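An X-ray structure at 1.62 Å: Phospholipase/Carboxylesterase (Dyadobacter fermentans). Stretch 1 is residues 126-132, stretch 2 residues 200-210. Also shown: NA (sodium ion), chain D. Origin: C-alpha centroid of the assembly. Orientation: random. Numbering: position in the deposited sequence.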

# COMPACT_ATOMS: atom_id res chain seq x y z
N GLY A 126 -12.13 -0.96 2.52
CA GLY A 126 -12.38 -2.39 2.65
C GLY A 126 -11.33 -3.08 3.51
O GLY A 126 -11.65 -3.90 4.37
N GLY A 127 -10.07 -2.73 3.30
CA GLY A 127 -8.96 -3.33 4.03
C GLY A 127 -7.66 -2.86 3.42
O GLY A 127 -7.63 -2.43 2.26
N ILE A 128 -6.58 -2.91 4.20
CA ILE A 128 -5.28 -2.42 3.76
C ILE A 128 -4.23 -3.45 4.12
O ILE A 128 -4.14 -3.88 5.26
N ILE A 129 -3.46 -3.88 3.12
CA ILE A 129 -2.43 -4.91 3.32
C ILE A 129 -1.07 -4.33 2.98
O ILE A 129 -0.79 -3.97 1.82
N ALA A 130 -0.21 -4.21 3.99
CA ALA A 130 1.12 -3.63 3.82
C ALA A 130 2.19 -4.66 4.14
O ALA A 130 2.63 -4.80 5.30
N PHE A 131 2.57 -5.43 3.12
CA PHE A 131 3.63 -6.45 3.28
C PHE A 131 4.98 -5.75 3.32
O PHE A 131 5.47 -5.28 2.30
N THR A 132 5.59 -5.74 4.51
CA THR A 132 6.94 -5.16 4.73
C THR A 132 7.04 -3.69 4.31
O THR A 132 7.73 -3.32 3.34
N GLU A 200 2.07 -15.07 5.73
CA GLU A 200 1.46 -13.75 5.53
C GLU A 200 0.29 -13.86 4.58
O GLU A 200 -0.76 -13.27 4.82
N ILE A 201 0.46 -14.65 3.52
CA ILE A 201 -0.60 -14.84 2.53
C ILE A 201 -1.83 -15.48 3.16
O ILE A 201 -2.95 -14.97 2.97
N GLN A 202 -1.64 -16.57 3.91
CA GLN A 202 -2.75 -17.27 4.57
C GLN A 202 -3.42 -16.36 5.58
O GLN A 202 -4.66 -16.36 5.70
N LEU A 203 -2.60 -15.65 6.35
CA LEU A 203 -3.13 -14.80 7.40
C LEU A 203 -3.99 -13.69 6.81
O LEU A 203 -5.08 -13.41 7.32
N VAL A 204 -3.51 -13.09 5.72
CA VAL A 204 -4.28 -12.03 5.06
C VAL A 204 -5.59 -12.62 4.50
O VAL A 204 -6.66 -12.00 4.60
N ASN A 205 -5.51 -13.82 3.93
CA ASN A 205 -6.72 -14.43 3.36
C ASN A 205 -7.79 -14.76 4.38
O ASN A 205 -8.98 -14.69 4.07
N ASN A 206 -7.36 -15.09 5.60
CA ASN A 206 -8.27 -15.45 6.70
C ASN A 206 -8.74 -14.28 7.55
O ASN A 206 -9.57 -14.45 8.44
N THR A 207 -8.21 -13.09 7.26
CA THR A 207 -8.55 -11.89 8.03
C THR A 207 -9.03 -10.78 7.11
O THR A 207 -10.24 -10.65 6.86
N ILE A 208 -8.10 -9.99 6.59
CA ILE A 208 -8.45 -8.83 5.74
C ILE A 208 -9.35 -9.25 4.56
O ILE A 208 -10.32 -8.55 4.21
N LEU A 209 -9.03 -10.40 3.96
CA LEU A 209 -9.74 -10.85 2.77
C LEU A 209 -10.76 -11.94 3.04
O LEU A 209 -11.24 -12.57 2.10
N LYS A 210 -11.11 -12.13 4.32
CA LYS A 210 -12.15 -13.10 4.73
C LYS A 210 -13.45 -12.81 3.99
O LYS A 210 -14.15 -13.72 3.55
OXT LYS A 210 -13.82 -11.64 3.82

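The strand that ends at Phe131 and the C-terminal helix run antiparallel, their axes 172° apart in direction and 10.7 Å apart at closest approach. No direct hydrogen bond joins the two stretches; apolar side chains make most of the contact, and two waters bridge it.

Alternation along the strand sends Ile129 and Phe131 toward the helix, whereas Ile128 points away. Ile129 (chi1 m, chi2 t) is met by three residues: its CD1 lies 3.5 Å from Val204 CG1 and 4.2 Å from Leu209 CD1, and its CG1 lies 3.9 Å from Ile208 CG2. Val204 (t) and Ile208 (m, m) both point toward the strand; Leu209 (m, t) leaves its backbone sideways, but its end comes nearer. Phe131 (chi1 m) places CE1 3.8 Å from Val204 CG2, so Val204 packs against both inward-pointing strand residues. At the ring tip, Phe131 CZ is 4.1 Å from CD1 of Ile201, whose m, m conformation brings its end back although its CA-to-CB bond points away.

The closest CA pair across the stretches is Gly127 with Ile208, at 5.8 Å between their CA atoms. Ile208 CG2 sits 3.8 Å from Gly127 CA; a CB here would lie only 2.5 Å from that methyl, a clash that the glycine avoids.

Hydrogen-bonded links between the stretches run through water. Glu200 (m, t) points toward the strand, and its OE2 approaches Phe131 CD1 obliquely at 3.5 Å. Water 2 accepts a hydrogen bond from Thr132 OG1 (2.6 Å) and donates one to Glu200 OE2 (2.7 Å), bridging side chains. Water 1 instead links backbones, donating to Gly126 O (2.9 Å) and Ile208 O (2.7 Å). The same Ile208 O binds sodium NA at 2.8 Å, as does the terminal carboxylate oxygen Lys210 OXT, also 2.8 Å from NA; waters 3 and 4 are further ligands.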

# COMPACT_ATOMS: atom_id res chain seq x y z
CB ILE A 128 -4.96 -1.05 4.42
CG1 ILE A 128 -6.00 -0.00 3.99
CG2 ILE A 128 -3.55 -0.61 4.05
CD1 ILE A 128 -6.03 1.27 4.84
CB ILE A 129 -2.72 -6.12 2.42
CG1 ILE A 129 -4.12 -6.69 2.71
CG2 ILE A 129 -1.65 -7.17 2.62
CD1 ILE A 129 -4.70 -7.41 1.50
CB ALA A 130 1.28 -2.39 4.68
CB PHE A 131 3.65 -7.46 2.12
CG PHE A 131 2.41 -8.32 2.01
CD1 PHE A 131 2.03 -9.19 3.03
CD2 PHE A 131 1.66 -8.31 0.82
CE1 PHE A 131 0.91 -10.00 2.89
CE2 PHE A 131 0.55 -9.13 0.67
CZ PHE A 131 0.16 -9.98 1.71
CB THR A 132 8.04 -6.01 4.08
OG1 THR A 132 7.81 -7.38 4.43
CG2 THR A 132 9.46 -5.58 4.60
CB GLU A 200 2.47 -12.75 4.97
CG GLU A 200 3.47 -12.26 5.99
CD GLU A 200 4.66 -11.59 5.33
OE1 GLU A 200 5.62 -12.31 5.00
OE2 GLU A 200 4.62 -10.34 5.16
CB ILE A 201 -0.12 -15.69 1.32
CG1 ILE A 201 0.95 -14.92 0.52
CG2 ILE A 201 -1.29 -16.07 0.41
CD1 ILE A 201 0.47 -13.63 -0.10
CB GLN A 202 -2.28 -18.50 5.36
CG GLN A 202 -1.58 -19.60 4.60
CD GLN A 202 -1.30 -20.80 5.51
OE1 GLN A 202 -0.14 -21.12 5.80
NE2 GLN A 202 -2.37 -21.45 5.99
CB LEU A 203 -2.03 -14.23 8.28
CG LEU A 203 -2.51 -13.47 9.52
CD1 LEU A 203 -3.56 -14.25 10.31
CD2 LEU A 203 -1.28 -13.13 10.36
CB VAL A 204 -3.44 -11.31 3.99
CG1 VAL A 204 -4.34 -10.50 3.07
CG2 VAL A 204 -2.43 -10.39 4.67
CB ASN A 205 -6.35 -15.70 2.57
CG ASN A 205 -5.68 -15.39 1.25
OD1 ASN A 205 -5.73 -14.26 0.74
ND2 ASN A 205 -5.04 -16.40 0.68
CB ASN A 206 -7.63 -16.52 7.59
CG ASN A 206 -7.43 -17.83 6.87
OD1 ASN A 206 -8.30 -18.31 6.14
ND2 ASN A 206 -6.27 -18.42 7.07
CB THR A 207 -7.37 -11.43 8.93
OG1 THR A 207 -6.21 -11.14 8.13
CG2 THR A 207 -7.02 -12.53 9.96
CB ILE A 208 -7.21 -8.12 5.14
CG1 ILE A 208 -6.10 -7.84 6.18
CG2 ILE A 208 -7.64 -6.84 4.41
CD1 ILE A 208 -6.51 -7.00 7.38
CB LEU A 209 -8.76 -11.29 1.66
CG LEU A 209 -7.75 -10.21 1.21
CD1 LEU A 209 -6.74 -10.80 0.23
CD2 LEU A 209 -8.44 -9.00 0.58
CB LYS A 210 -12.40 -13.02 6.24
CG LYS A 210 -13.13 -14.23 6.82
CD LYS A 210 -13.43 -14.04 8.31
CE LYS A 210 -14.91 -13.71 8.58
NZ LYS A 210 -15.82 -14.88 8.39
NA NA D . -12.86 -9.07 3.29
O HOH W 1 -11.26 -6.46 5.65
O HOH W 2 6.22 -9.13 3.41
O HOH W 3 -13.36 -9.38 0.78
O HOH W 4 -14.20 -7.38 3.83